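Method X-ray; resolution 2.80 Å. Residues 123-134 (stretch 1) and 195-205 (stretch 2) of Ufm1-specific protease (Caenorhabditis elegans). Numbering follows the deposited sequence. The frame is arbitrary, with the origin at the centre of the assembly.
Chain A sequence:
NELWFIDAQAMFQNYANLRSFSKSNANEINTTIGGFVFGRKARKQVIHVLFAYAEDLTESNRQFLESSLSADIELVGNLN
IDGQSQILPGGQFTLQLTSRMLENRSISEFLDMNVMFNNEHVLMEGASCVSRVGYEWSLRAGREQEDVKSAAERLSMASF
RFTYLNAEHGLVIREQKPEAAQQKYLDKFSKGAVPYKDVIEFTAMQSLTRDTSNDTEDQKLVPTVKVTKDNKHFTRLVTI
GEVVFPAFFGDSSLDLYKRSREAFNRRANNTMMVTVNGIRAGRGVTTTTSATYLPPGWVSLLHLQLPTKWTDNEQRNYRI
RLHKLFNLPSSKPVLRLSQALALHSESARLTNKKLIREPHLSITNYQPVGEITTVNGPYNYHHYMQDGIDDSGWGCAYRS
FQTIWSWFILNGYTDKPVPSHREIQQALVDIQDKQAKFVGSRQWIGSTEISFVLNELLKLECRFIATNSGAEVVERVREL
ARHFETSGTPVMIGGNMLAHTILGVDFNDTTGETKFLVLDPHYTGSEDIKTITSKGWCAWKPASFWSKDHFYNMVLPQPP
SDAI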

# COMPACT_ATOMS: atom_id res chain seq x y z
N LEU A 123 -1.22 -11.92 -9.59
CA LEU A 123 -2.30 -11.22 -8.87
C LEU A 123 -2.20 -11.34 -7.35
O LEU A 123 -1.60 -12.29 -6.84
CB LEU A 123 -3.65 -11.78 -9.29
CG LEU A 123 -4.04 -11.78 -10.78
CD1 LEU A 123 -5.33 -12.54 -11.01
CD2 LEU A 123 -4.15 -10.37 -11.31
N MET A 124 -2.80 -10.39 -6.62
CA MET A 124 -2.87 -10.52 -5.17
C MET A 124 -3.62 -11.78 -4.84
O MET A 124 -4.36 -12.30 -5.67
CB MET A 124 -3.57 -9.34 -4.52
CG MET A 124 -2.60 -8.28 -4.14
SD MET A 124 -3.41 -6.75 -3.71
CE MET A 124 -4.79 -6.80 -4.86
N GLU A 125 -3.45 -12.26 -3.63
CA GLU A 125 -4.01 -13.55 -3.27
C GLU A 125 -3.92 -13.63 -1.76
O GLU A 125 -2.94 -13.17 -1.19
CB GLU A 125 -3.13 -14.61 -3.90
CG GLU A 125 -3.77 -15.94 -4.07
CD GLU A 125 -2.85 -16.91 -4.81
OE1 GLU A 125 -2.33 -16.56 -5.91
OE2 GLU A 125 -2.63 -18.02 -4.26
N GLY A 126 -4.96 -14.16 -1.12
CA GLY A 126 -4.90 -14.46 0.30
C GLY A 126 -5.38 -13.39 1.27
O GLY A 126 -5.57 -12.22 0.93
N ALA A 127 -5.58 -13.81 2.51
CA ALA A 127 -5.89 -12.88 3.59
C ALA A 127 -4.62 -12.57 4.38
O ALA A 127 -3.61 -13.26 4.24
CB ALA A 127 -6.96 -13.47 4.49
N SER A 128 -4.65 -11.51 5.18
CA SER A 128 -3.56 -11.20 6.10
C SER A 128 -3.94 -11.55 7.53
O SER A 128 -4.85 -10.93 8.07
CB SER A 128 -3.23 -9.72 6.06
OG SER A 128 -2.52 -9.40 4.88
N CYS A 129 -3.24 -12.50 8.16
CA CYS A 129 -3.35 -12.71 9.61
C CYS A 129 -2.44 -11.74 10.34
O CYS A 129 -1.32 -11.51 9.90
CB CYS A 129 -2.90 -14.10 9.99
SG CYS A 129 -3.78 -15.37 9.11
N VAL A 130 -2.89 -11.18 11.46
CA VAL A 130 -2.06 -10.21 12.17
C VAL A 130 -2.18 -10.33 13.70
O VAL A 130 -3.21 -10.73 14.22
CB VAL A 130 -2.43 -8.80 11.71
CG1 VAL A 130 -3.87 -8.54 11.97
CG2 VAL A 130 -1.59 -7.75 12.39
N SER A 131 -1.12 -10.00 14.43
CA SER A 131 -1.17 -9.95 15.89
C SER A 131 -0.15 -8.94 16.41
O SER A 131 0.82 -8.65 15.72
CB SER A 131 -0.93 -11.33 16.50
OG SER A 131 0.36 -11.82 16.19
N ARG A 132 -0.40 -8.37 17.59
CA ARG A 132 0.60 -7.56 18.28
C ARG A 132 1.48 -8.48 19.07
O ARG A 132 1.01 -9.44 19.70
CB ARG A 132 -0.03 -6.61 19.26
CG ARG A 132 -0.35 -5.29 18.72
CD ARG A 132 -0.33 -4.24 19.81
NE ARG A 132 0.45 -3.10 19.35
CZ ARG A 132 0.79 -2.07 20.10
NH1 ARG A 132 0.38 -2.04 21.38
NH2 ARG A 132 1.53 -1.07 19.58
N VAL A 133 2.77 -8.21 19.02
CA VAL A 133 3.73 -9.03 19.72
C VAL A 133 4.74 -8.09 20.34
O VAL A 133 5.11 -7.10 19.71
CB VAL A 133 4.46 -9.93 18.76
CG1 VAL A 133 5.44 -10.73 19.52
CG2 VAL A 133 3.49 -10.85 18.04
N GLY A 134 5.17 -8.37 21.56
CA GLY A 134 6.16 -7.53 22.21
C GLY A 134 7.32 -8.35 22.70
O GLY A 134 7.16 -9.54 22.98
N PRO A 195 -4.92 -9.42 0.57
CA PRO A 195 -4.01 -9.08 1.67
C PRO A 195 -4.11 -7.65 2.26
O PRO A 195 -3.73 -7.47 3.42
CB PRO A 195 -2.62 -9.29 1.04
CG PRO A 195 -2.85 -9.20 -0.43
CD PRO A 195 -4.18 -9.84 -0.63
N TYR A 196 -4.59 -6.66 1.51
CA TYR A 196 -4.55 -5.29 2.04
C TYR A 196 -5.82 -4.89 2.78
O TYR A 196 -5.91 -3.75 3.25
CB TYR A 196 -4.20 -4.26 0.96
CG TYR A 196 -5.21 -4.19 -0.17
CD1 TYR A 196 -5.12 -5.04 -1.25
CD2 TYR A 196 -6.26 -3.28 -0.14
CE1 TYR A 196 -6.04 -4.99 -2.27
CE2 TYR A 196 -7.19 -3.23 -1.17
CZ TYR A 196 -7.08 -4.09 -2.23
OH TYR A 196 -7.99 -4.06 -3.27
N LYS A 197 -6.79 -5.79 2.90
CA LYS A 197 -7.99 -5.45 3.64
C LYS A 197 -8.78 -6.62 4.21
O LYS A 197 -9.71 -6.42 4.99
CB LYS A 197 -8.90 -4.55 2.81
CG LYS A 197 -9.49 -5.23 1.57
CD LYS A 197 -10.44 -4.30 0.79
CE LYS A 197 -11.88 -4.44 1.27
NZ LYS A 197 -12.53 -5.73 0.83
N ASP A 198 -8.46 -7.85 3.83
CA ASP A 198 -9.12 -8.97 4.50
C ASP A 198 -8.22 -9.54 5.59
O ASP A 198 -7.27 -10.27 5.32
CB ASP A 198 -9.58 -10.04 3.50
CG ASP A 198 -10.41 -9.45 2.38
OD1 ASP A 198 -10.86 -8.29 2.56
OD2 ASP A 198 -10.59 -10.11 1.34
N VAL A 199 -8.56 -9.19 6.83
CA VAL A 199 -7.65 -9.33 7.96
C VAL A 199 -8.28 -10.16 9.07
O VAL A 199 -9.29 -9.76 9.61
CB VAL A 199 -7.36 -7.96 8.56
CG1 VAL A 199 -6.46 -8.08 9.73
CG2 VAL A 199 -6.73 -7.06 7.54
N ILE A 200 -7.67 -11.30 9.40
CA ILE A 200 -8.02 -12.08 10.59
C ILE A 200 -7.07 -11.72 11.76
O ILE A 200 -5.91 -12.14 11.78
CB ILE A 200 -7.88 -13.61 10.31
CG1 ILE A 200 -8.55 -13.98 9.01
CG2 ILE A 200 -8.44 -14.45 11.44
CD1 ILE A 200 -7.58 -14.19 7.89
N GLU A 201 -7.56 -10.95 12.73
CA GLU A 201 -6.75 -10.55 13.89
C GLU A 201 -6.66 -11.61 14.99
O GLU A 201 -7.68 -12.15 15.39
CB GLU A 201 -7.32 -9.28 14.48
CG GLU A 201 -6.57 -8.73 15.67
CD GLU A 201 -6.83 -7.23 15.88
OE1 GLU A 201 -7.02 -6.82 17.05
OE2 GLU A 201 -6.84 -6.46 14.87
N PHE A 202 -5.45 -11.91 15.49
CA PHE A 202 -5.26 -12.85 16.62
C PHE A 202 -4.60 -12.21 17.85
O PHE A 202 -3.99 -11.14 17.78
CB PHE A 202 -4.39 -14.04 16.26
CG PHE A 202 -4.94 -14.91 15.18
CD1 PHE A 202 -4.97 -14.46 13.87
CD2 PHE A 202 -5.33 -16.20 15.46
CE1 PHE A 202 -5.42 -15.29 12.85
CE2 PHE A 202 -5.80 -17.05 14.45
CZ PHE A 202 -5.84 -16.60 13.15
N THR A 203 -4.72 -12.90 18.98
CA THR A 203 -4.01 -12.50 20.18
C THR A 203 -2.83 -13.44 20.35
O THR A 203 -2.99 -14.66 20.32
CB THR A 203 -4.90 -12.56 21.41
OG1 THR A 203 -5.81 -11.45 21.37
CG2 THR A 203 -4.05 -12.43 22.65
N ALA A 204 -1.63 -12.88 20.48
CA ALA A 204 -0.44 -13.73 20.57
C ALA A 204 -0.12 -14.00 22.04
O ALA A 204 -0.13 -13.09 22.89
CB ALA A 204 0.75 -13.12 19.85
N MET A 205 0.16 -15.26 22.33
CA MET A 205 0.26 -15.71 23.70
C MET A 205 1.44 -16.63 23.90
O MET A 205 2.01 -17.15 22.95
CB MET A 205 -1.02 -16.41 24.08
CG MET A 205 -2.16 -15.44 24.10
SD MET A 205 -3.72 -16.19 24.47
CE MET A 205 -3.59 -17.71 23.53

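The apolar pairings follow the alternation of a parallel β-ladder, in which S128, C129 and V130 register with V199, I200 and E201. C129 and I200 point to one face of the sheet. There the end of the I200 side chain comes nearer to stretch 1, so that its CD1 lies 3.5 Å from A127 CB and 4.2 Å from C129 SG. C129 CB also meets F202 CE1 at 4.0 Å, obliquely to the ring. The face bearing S128, V130, V199 and E201 has its own hydrophobic pair, V130 CG1 against V199 CG1 at 3.5 Å, a diagonal contact between the S128-V199 and V130-E201 rungs, which share a face and are separated by the C129-I200 rung.

The backbone bonds follow this register. Strand 127-134 and strand 199-201 run at 25° to each other, and alternate residues of stretch 1 use both their NH and CO: S128 N donates to D198 O (2.9 Å) and S128 O accepts from I200 N (3.1 Å); V130 N donates to I200 O (3.2 Å) and V130 O accepts from F202 N (2.8 Å, nearly linear). C129 makes no hydrogen bond to stretch 2, but its CA approaches I200 O at 3.4 Å, a CA-H...O contact.

Beyond the ladder, the apolar packing continues where V133 CG2 touches A204 CB at 4.0 Å. At the other end, M124 reaches P195 and Y196, with M124 CG 3.8 Å from P195 CG and M124 CE at the edge of the Y196 ring, 3.4 Å from Y196 CE1.

Polar closure comes beside P195. Its nitrogen has no hydrogen, so the 2.9 Å approach of P195 N to G126 O is no hydrogen bond; S128 OG instead donates to P195 O at 2.7 Å, tying the turn to the strand. G126 occupies a backbone conformation that itself calls for glycine. The carboxylates of E125 and E201 are hydrogen-bonded elsewhere in the structure.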